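PDB 2YB1: 3',5'-nucleoside bisphosphate phosphatase from Chromobacterium violaceum, which removes the 3'-phosphate from nucleoside 3',5'-bisphosphates with the help of three manganese ions per subunit, leaving a nucleoside 5'-phosphate and orthophosphate. Local coordinates for residues I217-G222 against D227-F232; T18-I23 against A49-R54; L100-Q105 against G164-Q169; T37-T42 against T73-G78. All coordinates share one frame; numbering follows the deposited sequence.

Contacts 3 and 4 meet the nucleotide, while contacts 1 and 2 pack the barrel. The centre of contact 4 lies about 5 Å from that of the chain, and this contact carries two manganese ligands; contact 3, its centre about 18 Å from that of contact 4, holds the other end of the same AMP, so one nucleotide spans both. Contact 1 belongs to the same sheet as contact 4 and touches it where Glu-218 OE2 meets Val-77 CG2 at 3.9 Å; Glu-218 also hydrogen-bonds the metal ligand His-7. Contact 2 packs two outer helices, with nearest atoms about 6 Å from contact 4, and the segments of these two contacts alternate along the chain. Contacts 2 and 3 lie farthest apart, about 31 Å between centres.

Contact 1: I217-G222 against D227-F232; sequences IEVASG and DDMHKF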
# COMPACT_ATOMS: atom_id res chain seq x y z
N ILE A 217 7.87 -1.41 -10.28
CA ILE A 217 8.49 -1.19 -8.99
C ILE A 217 8.38 0.29 -8.64
O ILE A 217 8.52 1.16 -9.51
CB ILE A 217 9.98 -1.67 -8.99
CG1 ILE A 217 10.62 -1.49 -7.60
CG2 ILE A 217 10.79 -0.94 -10.10
CD1 ILE A 217 11.96 -2.19 -7.44
N GLU A 218 8.11 0.58 -7.38
CA GLU A 218 8.06 1.97 -6.94
C GLU A 218 9.47 2.53 -6.87
O GLU A 218 10.35 1.97 -6.22
CB GLU A 218 7.34 2.10 -5.60
CG GLU A 218 5.85 1.91 -5.73
CD GLU A 218 5.08 2.07 -4.44
OE1 GLU A 218 5.71 2.14 -3.36
OE2 GLU A 218 3.84 2.11 -4.51
N VAL A 219 9.67 3.63 -7.58
CA VAL A 219 10.92 4.37 -7.58
C VAL A 219 10.74 5.63 -6.75
O VAL A 219 11.50 5.89 -5.82
CB VAL A 219 11.40 4.67 -9.01
CG1 VAL A 219 12.61 5.61 -8.98
CG2 VAL A 219 11.75 3.36 -9.70
N ALA A 220 9.76 6.45 -7.12
CA ALA A 220 9.42 7.59 -6.29
C ALA A 220 8.42 7.11 -5.24
O ALA A 220 7.38 6.56 -5.57
CB ALA A 220 8.85 8.72 -7.13
N SER A 221 8.77 7.26 -3.97
CA SER A 221 7.91 6.80 -2.89
C SER A 221 8.11 7.68 -1.66
O SER A 221 9.23 8.12 -1.36
CB SER A 221 8.20 5.32 -2.57
OG SER A 221 7.73 4.95 -1.30
N GLY A 222 7.02 7.95 -0.95
CA GLY A 222 7.09 8.74 0.26
C GLY A 222 8.04 8.11 1.25
O GLY A 222 8.56 8.79 2.13
N ASP A 227 18.63 8.80 -2.53
CA ASP A 227 19.52 7.67 -2.83
C ASP A 227 18.71 6.42 -3.18
O ASP A 227 19.10 5.67 -4.07
CB ASP A 227 20.48 7.36 -1.68
CG ASP A 227 21.61 8.37 -1.57
OD1 ASP A 227 21.82 9.14 -2.54
OD2 ASP A 227 22.28 8.41 -0.51
N ASP A 228 17.61 6.20 -2.46
CA ASP A 228 16.72 5.08 -2.76
C ASP A 228 16.19 5.21 -4.18
O ASP A 228 16.17 4.23 -4.93
CB ASP A 228 15.53 5.00 -1.80
CG ASP A 228 15.92 4.53 -0.39
OD1 ASP A 228 16.87 3.74 -0.24
OD2 ASP A 228 15.26 4.97 0.57
N MET A 229 15.73 6.41 -4.56
CA MET A 229 15.18 6.61 -5.89
C MET A 229 16.21 6.26 -6.94
O MET A 229 15.91 5.59 -7.92
CB MET A 229 14.74 8.06 -6.11
CG MET A 229 13.68 8.55 -5.15
SD MET A 229 13.03 10.13 -5.72
CE MET A 229 12.64 9.71 -7.41
N HIS A 230 17.44 6.75 -6.75
CA HIS A 230 18.52 6.47 -7.68
C HIS A 230 18.78 4.96 -7.80
O HIS A 230 18.87 4.41 -8.89
CB HIS A 230 19.79 7.20 -7.23
CG HIS A 230 21.01 6.87 -8.03
ND1 HIS A 230 21.33 7.52 -9.20
CD2 HIS A 230 21.99 5.95 -7.83
CE1 HIS A 230 22.46 7.03 -9.69
NE2 HIS A 230 22.88 6.08 -8.88
N LYS A 231 18.89 4.30 -6.66
CA LYS A 231 19.22 2.88 -6.61
C LYS A 231 18.13 2.01 -7.24
O LYS A 231 18.40 1.13 -8.04
CB LYS A 231 19.47 2.46 -5.16
CG LYS A 231 19.88 1.03 -5.00
CD LYS A 231 20.30 0.77 -3.56
CE LYS A 231 19.16 0.96 -2.59
NZ LYS A 231 19.63 0.67 -1.20
N PHE A 232 16.87 2.29 -6.91
CA PHE A 232 15.79 1.48 -7.47
C PHE A 232 15.46 1.81 -8.95
O PHE A 232 15.02 0.92 -9.70
CB PHE A 232 14.58 1.46 -6.52
CG PHE A 232 14.90 0.79 -5.23
CD1 PHE A 232 15.06 -0.58 -5.18
CD2 PHE A 232 15.13 1.54 -4.08
CE1 PHE A 232 15.41 -1.21 -3.99
CE2 PHE A 232 15.46 0.91 -2.89
CZ PHE A 232 15.61 -0.46 -2.85
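The carbonyl oxygen of Val-219 is hydrogen-bonded by His-224 ND1 and closed in by Met-229, whose CG lies 3.5 Å from that Val-219 O. Met-229 CG stands anti to its own carbonyl carbon (chi1 -60°), which brings the start of the side chain against this oxygen. Conversely, Val-219 CG1 rests 3.5 Å from Met-229 O, so each residue lays a side chain on the other's carbonyl. The methionine chain then bends about CG-SD, setting CE 3.9 Å from Ala-220 CB. This is the strand-to-helix packing of a beta-alpha-beta unit, in which strand 216-221 leads through helix 226-239 to the adjacent parallel strand 242-246; the strand turns a corner at Val-219 and Ala-220, just where the helix bears on it. One helical turn on from Met-229, Phe-232 meets Ile-217, the two side chains roughly perpendicular with Ile-217 CD1 4.2 Å from Phe-232 CD1, while His-224 lies against the same phenyl ring in a nearly parallel plane. Glu-218 O is buried here without a polar partner in the model, 4.3 Å from Phe-232 CB; the Glu-218 carboxylate leads away from the helix, hydrogen-bonded to His-7 and to the backbone N of His-191.

Contact 2: T18-I23 against A49-R54; sequences TPTEVI and AAAAAR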
# COMPACT_ATOMS: atom_id res chain seq x y z
N THR A 18 -11.47 9.21 4.70
CA THR A 18 -12.34 8.40 3.84
C THR A 18 -11.86 8.51 2.38
O THR A 18 -11.09 9.40 2.03
CB THR A 18 -13.81 8.86 3.92
OG1 THR A 18 -13.92 10.18 3.37
CG2 THR A 18 -14.30 8.87 5.38
N PRO A 19 -12.32 7.58 1.53
CA PRO A 19 -11.96 7.68 0.12
C PRO A 19 -12.30 9.07 -0.45
O PRO A 19 -11.50 9.63 -1.19
CB PRO A 19 -12.81 6.57 -0.53
CG PRO A 19 -12.97 5.54 0.60
CD PRO A 19 -13.15 6.39 1.83
N THR A 20 -13.47 9.62 -0.12
CA THR A 20 -13.82 10.94 -0.62
C THR A 20 -12.86 12.00 -0.08
O THR A 20 -12.35 12.85 -0.83
CB THR A 20 -15.29 11.32 -0.31
OG1 THR A 20 -16.16 10.48 -1.09
CG2 THR A 20 -15.57 12.76 -0.69
N GLU A 21 -12.57 11.95 1.22
CA GLU A 21 -11.72 12.95 1.84
C GLU A 21 -10.29 12.94 1.30
O GLU A 21 -9.70 14.00 1.10
CB GLU A 21 -11.69 12.77 3.36
CG GLU A 21 -13.00 13.11 4.05
CD GLU A 21 -13.00 12.71 5.52
OE1 GLU A 21 -12.16 11.88 5.92
OE2 GLU A 21 -13.85 13.22 6.26
N VAL A 22 -9.74 11.75 1.07
CA VAL A 22 -8.34 11.65 0.64
C VAL A 22 -8.20 12.11 -0.82
O VAL A 22 -7.23 12.80 -1.17
CB VAL A 22 -7.74 10.23 0.89
CG1 VAL A 22 -8.33 9.20 -0.06
CG2 VAL A 22 -6.18 10.26 0.82
N ILE A 23 -9.18 11.78 -1.65
CA ILE A 23 -9.21 12.27 -3.03
C ILE A 23 -9.34 13.80 -3.07
O ILE A 23 -8.64 14.48 -3.83
CB ILE A 23 -10.36 11.63 -3.86
CG1 ILE A 23 -10.13 10.11 -4.03
CG2 ILE A 23 -10.52 12.32 -5.21
CD1 ILE A 23 -8.85 9.76 -4.78
N ALA A 49 -13.30 6.62 -6.97
CA ALA A 49 -13.49 6.88 -8.40
C ALA A 49 -14.51 7.99 -8.64
O ALA A 49 -14.31 8.88 -9.47
CB ALA A 49 -13.89 5.60 -9.15
N ALA A 50 -15.62 7.93 -7.92
CA ALA A 50 -16.66 8.94 -8.06
C ALA A 50 -16.14 10.31 -7.62
O ALA A 50 -16.43 11.34 -8.25
CB ALA A 50 -17.90 8.55 -7.26
N ALA A 51 -15.40 10.32 -6.51
CA ALA A 51 -14.83 11.56 -5.99
C ALA A 51 -13.80 12.16 -6.96
O ALA A 51 -13.78 13.37 -7.19
CB ALA A 51 -14.22 11.32 -4.60
N ALA A 52 -12.97 11.30 -7.55
CA ALA A 52 -11.98 11.77 -8.53
C ALA A 52 -12.65 12.34 -9.79
O ALA A 52 -12.31 13.43 -10.23
CB ALA A 52 -10.99 10.64 -8.89
N ALA A 53 -13.60 11.60 -10.35
CA ALA A 53 -14.30 12.03 -11.57
C ALA A 53 -14.98 13.38 -11.34
O ALA A 53 -14.94 14.26 -12.20
CB ALA A 53 -15.31 10.98 -12.02
N ARG A 54 -15.61 13.53 -10.18
CA ARG A 54 -16.31 14.77 -9.86
C ARG A 54 -15.37 15.98 -9.86
O ARG A 54 -15.80 17.09 -10.14
CB ARG A 54 -17.01 14.67 -8.50
CG ARG A 54 -17.68 15.96 -8.08
CD ARG A 54 -18.45 15.79 -6.78
NE ARG A 54 -19.25 16.97 -6.50
CZ ARG A 54 -18.89 17.94 -5.67
NH1 ARG A 54 -17.72 17.87 -5.04
NH2 ARG A 54 -19.68 18.98 -5.49
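Ile-23 and Ala-51 bury the most surface here, and a single branch of the isoleucine does most of the work. Ile-23 CG2 is anti to the backbone N, which puts this methyl over the main chain of the facing helix, 3.7 Å from Ala-51 C and 3.5 Å from Ala-52 N. The same methyl also reaches both side chains, lying 3.9 Å from Ala-51 CB and 4.1 Å from Ala-52 CB. Ala-51 CB in turn points toward the partner helix and touches both Ile-23 and, one turn earlier, Thr-20, with Ala-51 CB 4.0 Å from Thr-20 CA. The Thr-20 hydroxyl, at the border of the contact, is hydrogen-bonded to Glu-47 in the first turn of helix 45-54.

The axes of segments 19-23 and 49-54 approach to 8.7 Å and run in broadly the same direction, crossing at -35°. Such a shallow, roughly parallel crossing is consistent with neighbouring helices of successive beta-alpha units: helix 19-27 precedes strand 33-36 and helix 45-54 follows it, both on the outer, helical layer of the barrel-like PHP fold. A capping box opens the first helix, Glu-21 N donating to Thr-18 OG1 and Thr-18 N donating to Glu-21 OE1 at 3.0 Å. Phe-59 of the next strand touches Ile-23 and Ala-52, one from each helix. With no hydrogen bond running between the two segments, the contact rests on shape and apolar surface, and the short side chains of the alanines let the isoleucine methyl settle directly on the peptide backbone.

Contact 3: L100-Q105 against G164-Q169; sequences LERARQ and GYVSHQ. With AMP (adenosine monophosphate), chain E.
Arg-102 and Val-166 lie side by side, pointing opposite ways, the arginine running out from its helix alongside the loop toward the nucleotide. Its CG lies anti to the backbone N (chi1 171°) and the chain stays extended as far as NE, with Arg-102 CG 4.2 Å from Val-166 CB. Farther along, His-168 leans over the shaft: Arg-102 CD makes an off-centre CH-pi contact, 4.3 Å from the centroid of the His-168 ring, and the guanidinium and imidazole planes are turned 49° apart. One turn further along the helix, Gln-105 also meets Val-166, its OE1 3.7 Å from Val-166 CG1.

The side chain ends in a two-pronged guanidinium. Arg-102 NH1 donates to AMP O3P at 2.8 Å in a nearly straight bond (168°), with the oxygen in the guanidinium plane, whereas Arg-102 NH2 reaches AMP O1P at 2.9 Å by a more bent path. Arg-102 NH2 also donates a hydrogen bond to a water, which in turn donates to Val-166 O (water to Val-166 O 2.8 Å) and probably helps fix the rotation of the guanidinium. Arg-99, Arg-134 and Thr-135 add further hydrogen bonds to AMP. A bidentate arginine on a phosphate, with other arginines close by, is common in phosphate-binding pockets, here the one holding the 5'-phosphate of AMP.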
# COMPACT_ATOMS: atom_id res chain seq x y z
N LEU A 100 -8.30 -10.20 12.14
CA LEU A 100 -8.91 -9.93 13.45
C LEU A 100 -8.32 -10.80 14.56
O LEU A 100 -8.00 -10.30 15.65
CB LEU A 100 -10.43 -10.12 13.38
CG LEU A 100 -11.21 -8.80 13.29
CD1 LEU A 100 -12.67 -9.04 12.92
CD2 LEU A 100 -11.08 -8.02 14.59
N GLU A 101 -8.20 -12.10 14.29
CA GLU A 101 -7.60 -13.04 15.22
C GLU A 101 -6.18 -12.60 15.62
O GLU A 101 -5.83 -12.57 16.80
CB GLU A 101 -7.57 -14.43 14.55
CG GLU A 101 -6.75 -15.49 15.26
CD GLU A 101 -6.70 -16.80 14.45
OE1 GLU A 101 -6.43 -16.74 13.22
OE2 GLU A 101 -6.92 -17.88 15.04
N ARG A 102 -5.36 -12.27 14.62
CA ARG A 102 -4.01 -11.79 14.87
C ARG A 102 -4.00 -10.55 15.75
O ARG A 102 -3.14 -10.39 16.63
CB ARG A 102 -3.34 -11.49 13.53
CG ARG A 102 -1.97 -10.79 13.59
CD ARG A 102 -1.53 -10.56 12.13
NE ARG A 102 -0.27 -9.83 11.95
CZ ARG A 102 -0.19 -8.55 11.58
NH1 ARG A 102 -1.30 -7.83 11.39
NH2 ARG A 102 1.00 -7.99 11.41
N ALA A 103 -4.96 -9.66 15.51
CA ALA A 103 -5.07 -8.42 16.28
C ALA A 103 -5.42 -8.65 17.75
O ALA A 103 -4.88 -7.98 18.63
CB ALA A 103 -6.08 -7.46 15.64
N ARG A 104 -6.33 -9.58 18.03
CA ARG A 104 -6.66 -9.88 19.42
C ARG A 104 -5.42 -10.41 20.15
O ARG A 104 -5.18 -10.08 21.32
CB ARG A 104 -7.82 -10.89 19.50
CG ARG A 104 -9.10 -10.41 18.82
CD ARG A 104 -10.25 -11.40 19.04
NE ARG A 104 -11.36 -11.12 18.15
CZ ARG A 104 -11.58 -11.74 16.99
NH1 ARG A 104 -10.75 -12.70 16.59
NH2 ARG A 104 -12.63 -11.41 16.23
N GLN A 105 -4.63 -11.20 19.45
CA GLN A 105 -3.38 -11.74 19.97
C GLN A 105 -2.32 -10.64 20.19
O GLN A 105 -1.59 -10.66 21.18
CB GLN A 105 -2.86 -12.84 19.02
CG GLN A 105 -3.77 -14.08 19.00
CD GLN A 105 -3.46 -15.05 17.87
OE1 GLN A 105 -2.64 -14.78 17.00
NE2 GLN A 105 -4.14 -16.19 17.87
N GLY A 164 3.69 -7.28 21.05
CA GLY A 164 2.67 -6.83 20.12
C GLY A 164 2.84 -7.38 18.71
O GLY A 164 1.91 -7.28 17.91
N TYR A 165 4.01 -7.92 18.39
CA TYR A 165 4.22 -8.52 17.07
C TYR A 165 3.84 -10.00 17.06
O TYR A 165 4.24 -10.77 17.93
CB TYR A 165 5.67 -8.35 16.58
CG TYR A 165 5.83 -8.79 15.15
CD1 TYR A 165 5.45 -7.96 14.10
CD2 TYR A 165 6.34 -10.05 14.83
CE1 TYR A 165 5.59 -8.36 12.77
CE2 TYR A 165 6.48 -10.46 13.50
CZ TYR A 165 6.11 -9.60 12.48
OH TYR A 165 6.24 -10.00 11.17
N VAL A 166 3.03 -10.38 16.09
CA VAL A 166 2.60 -11.76 15.94
C VAL A 166 2.90 -12.14 14.49
O VAL A 166 2.36 -11.55 13.57
CB VAL A 166 1.08 -11.91 16.24
CG1 VAL A 166 0.61 -13.35 15.96
CG2 VAL A 166 0.77 -11.50 17.69
N SER A 167 3.81 -13.09 14.29
CA SER A 167 4.17 -13.49 12.94
C SER A 167 2.93 -14.02 12.24
O SER A 167 2.06 -14.62 12.88
CB SER A 167 5.27 -14.55 12.94
OG SER A 167 6.41 -14.06 13.63
N HIS A 168 2.83 -13.79 10.94
CA HIS A 168 1.65 -14.20 10.21
C HIS A 168 2.02 -14.44 8.76
O HIS A 168 2.83 -13.70 8.19
CB HIS A 168 0.59 -13.10 10.28
CG HIS A 168 -0.75 -13.53 9.78
ND1 HIS A 168 -1.55 -14.40 10.49
CD2 HIS A 168 -1.43 -13.23 8.65
CE1 HIS A 168 -2.67 -14.61 9.82
NE2 HIS A 168 -2.62 -13.91 8.70
N GLN A 169 1.43 -15.46 8.15
CA GLN A 169 1.70 -15.72 6.74
C GLN A 169 0.64 -15.08 5.84
O GLN A 169 -0.55 -15.38 5.94
CB GLN A 169 1.83 -17.22 6.45
CG GLN A 169 2.10 -17.51 4.97
CD GLN A 169 2.61 -18.91 4.70
OE1 GLN A 169 1.87 -19.78 4.23
NE2 GLN A 169 3.89 -19.14 4.98
P AMP E . -0.17 -4.95 9.27
O1P AMP E . 1.10 -5.71 9.60
O2P AMP E . -0.48 -5.19 7.81
O3P AMP E . -1.24 -5.27 10.29
O5' AMP E . 0.32 -3.45 9.47
C5' AMP E . 1.32 -2.90 8.63
C4' AMP E . 1.19 -1.41 8.50
O4' AMP E . 1.77 -0.77 9.66
C3' AMP E . 1.92 -0.78 7.33
O3' AMP E . 1.17 -0.85 6.12
C2' AMP E . 2.17 0.65 7.79
O2' AMP E . 1.02 1.46 7.57
C1' AMP E . 2.35 0.47 9.30
N9 AMP E . 3.77 0.46 9.68
C8 AMP E . 4.59 -0.62 9.68
N7 AMP E . 5.84 -0.26 10.08
C5 AMP E . 5.83 1.07 10.33
C6 AMP E . 6.81 2.09 10.79
N6 AMP E . 8.09 1.75 11.06
N1 AMP E . 6.37 3.36 10.93
C2 AMP E . 5.09 3.72 10.66
N3 AMP E . 4.16 2.85 10.24
C4 AMP E . 4.46 1.53 10.07
O HOH W 1 2.65 -10.30 11.07

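Contact 4: T37-T42 against T73-G78; sequences TDHDCT and TVHIVG. With MN (manganese (II) ion), chain D; MN (manganese (II) ion), chain B; AMP (adenosine monophosphate), chain E.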
# COMPACT_ATOMS: atom_id res chain seq x y z
N THR A 37 -4.77 2.81 -3.14
CA THR A 37 -4.35 1.42 -2.96
C THR A 37 -4.43 1.04 -1.50
O THR A 37 -3.41 1.03 -0.79
CB THR A 37 -2.87 1.32 -3.42
OG1 THR A 37 -2.08 2.26 -2.68
CG2 THR A 37 -2.74 1.72 -4.87
N ASP A 38 -5.59 0.55 -1.09
CA ASP A 38 -5.78 0.13 0.29
C ASP A 38 -5.24 -1.27 0.46
O ASP A 38 -5.17 -2.04 -0.51
CB ASP A 38 -7.26 0.21 0.68
CG ASP A 38 -7.66 1.60 1.12
OD1 ASP A 38 -7.03 2.13 2.05
OD2 ASP A 38 -8.60 2.17 0.52
N HIS A 39 -4.83 -1.59 1.69
CA HIS A 39 -4.30 -2.91 2.01
C HIS A 39 -5.34 -4.00 1.83
O HIS A 39 -6.42 -3.93 2.43
CB HIS A 39 -3.84 -2.96 3.46
CG HIS A 39 -2.67 -2.08 3.76
ND1 HIS A 39 -1.39 -2.39 3.35
CD2 HIS A 39 -2.57 -0.93 4.47
CE1 HIS A 39 -0.55 -1.46 3.79
NE2 HIS A 39 -1.24 -0.57 4.47
N ASP A 40 -5.03 -4.99 1.01
CA ASP A 40 -5.75 -6.26 0.95
C ASP A 40 -7.26 -6.10 0.79
O ASP A 40 -8.04 -6.97 1.21
CB ASP A 40 -5.41 -7.09 2.20
CG ASP A 40 -3.92 -7.33 2.33
OD1 ASP A 40 -3.28 -7.50 1.28
OD2 ASP A 40 -3.38 -7.33 3.46
N CYS A 41 -7.65 -4.98 0.20
CA CYS A 41 -9.06 -4.61 0.12
C CYS A 41 -9.30 -3.63 -1.03
O CYS A 41 -8.47 -2.77 -1.28
CB CYS A 41 -9.47 -3.96 1.44
SG CYS A 41 -11.24 -3.68 1.59
N THR A 42 -10.41 -3.79 -1.76
CA THR A 42 -10.87 -2.81 -2.77
C THR A 42 -12.09 -1.95 -2.39
O THR A 42 -12.68 -1.28 -3.24
CB THR A 42 -10.99 -3.45 -4.18
OG1 THR A 42 -11.82 -4.62 -4.11
CG2 THR A 42 -9.59 -3.88 -4.66
N THR A 73 8.16 -9.87 4.88
CA THR A 73 6.87 -9.37 4.45
C THR A 73 7.12 -8.30 3.39
O THR A 73 7.83 -7.33 3.64
CB THR A 73 6.09 -8.72 5.61
OG1 THR A 73 5.89 -9.69 6.64
CG2 THR A 73 4.74 -8.21 5.13
N VAL A 74 6.57 -8.49 2.19
CA VAL A 74 6.65 -7.47 1.15
C VAL A 74 5.25 -7.05 0.74
O VAL A 74 4.27 -7.76 1.00
CB VAL A 74 7.48 -7.93 -0.09
CG1 VAL A 74 8.93 -8.23 0.30
CG2 VAL A 74 6.84 -9.13 -0.74
N HIS A 75 5.14 -5.88 0.12
CA HIS A 75 3.85 -5.38 -0.34
C HIS A 75 3.85 -5.20 -1.85
O HIS A 75 4.75 -4.56 -2.41
CB HIS A 75 3.51 -4.06 0.37
CG HIS A 75 3.13 -4.24 1.80
ND1 HIS A 75 3.02 -3.18 2.68
CD2 HIS A 75 2.82 -5.35 2.52
CE1 HIS A 75 2.66 -3.63 3.87
NE2 HIS A 75 2.52 -4.94 3.80
N ILE A 76 2.85 -5.79 -2.51
CA ILE A 76 2.73 -5.70 -3.96
C ILE A 76 1.48 -4.91 -4.31
O ILE A 76 0.36 -5.33 -4.01
CB ILE A 76 2.65 -7.12 -4.63
CG1 ILE A 76 3.86 -7.97 -4.24
CG2 ILE A 76 2.49 -7.00 -6.15
CD1 ILE A 76 5.21 -7.37 -4.66
N VAL A 77 1.67 -3.75 -4.93
CA VAL A 77 0.57 -2.92 -5.39
C VAL A 77 0.02 -3.44 -6.73
O VAL A 77 0.79 -3.87 -7.59
CB VAL A 77 1.05 -1.45 -5.57
CG1 VAL A 77 0.13 -0.69 -6.53
CG2 VAL A 77 1.15 -0.75 -4.21
N GLY A 78 -1.30 -3.50 -6.87
CA GLY A 78 -1.87 -3.62 -8.21
C GLY A 78 -2.47 -2.32 -8.72
O GLY A 78 -3.16 -1.61 -7.97
MN MN D . 3.30 -1.06 2.06
MN MN B . -0.37 1.07 5.67
P AMP E . -0.17 -4.95 9.27
O1P AMP E . 1.10 -5.71 9.60
O2P AMP E . -0.48 -5.19 7.81
O3P AMP E . -1.24 -5.27 10.29
O5' AMP E . 0.32 -3.45 9.47
C5' AMP E . 1.32 -2.90 8.63
C4' AMP E . 1.19 -1.41 8.50
O4' AMP E . 1.77 -0.77 9.66
C3' AMP E . 1.92 -0.78 7.33
O3' AMP E . 1.17 -0.85 6.12
C2' AMP E . 2.17 0.65 7.79
O2' AMP E . 1.02 1.46 7.57
C1' AMP E . 2.35 0.47 9.30
N9 AMP E . 3.77 0.46 9.68
C8 AMP E . 4.59 -0.62 9.68
N7 AMP E . 5.84 -0.26 10.08
C5 AMP E . 5.83 1.07 10.33
C6 AMP E . 6.81 2.09 10.79
N6 AMP E . 8.09 1.75 11.06
N1 AMP E . 6.37 3.36 10.93
C2 AMP E . 5.09 3.72 10.66
N3 AMP E . 4.16 2.85 10.24
C4 AMP E . 4.46 1.53 10.07
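Two histidines that bind different manganese ions also meet each other: the edge of the His-39 ring is turned toward the face of His-75 in an offset edge-to-face pair, centroids 5.4 Å apart and planes at 66°. They belong to the trinuclear metal centre of the PHP fold, a distorted beta/alpha barrel, with His-39 on a type II turn after strand 33-36 and His-75 on strand 72-79. Each ring uses a different nitrogen. His-39 NE2 binds one manganese at 2.2 Å, together with Asp-14 and His-250; His-75 ND1 binds a second, also at 2.2 Å, beside Glu-64 and His-191. The rings come closest at His-39 CE1 and His-75 CE1, 3.9 Å apart, so the pair links two metal sites through carbon contact and without a hydrogen bond.

Farther from the nucleotide, Thr-37 CG2 packs across Val-77 CG1 at 4.1 Å, while the Thr-37 hydroxyl turns to Phe-8 N. AMP chelates the His-39 manganese through both ribose hydroxyl oxygens, O2' at 2.4 Å from the metal. The other, O3', is the oxygen from which the reaction removes phosphate; it lies 2.5 Å from that manganese and, near the plane of the His-75 ring at its edge, 3.9 Å from His-75 CE1.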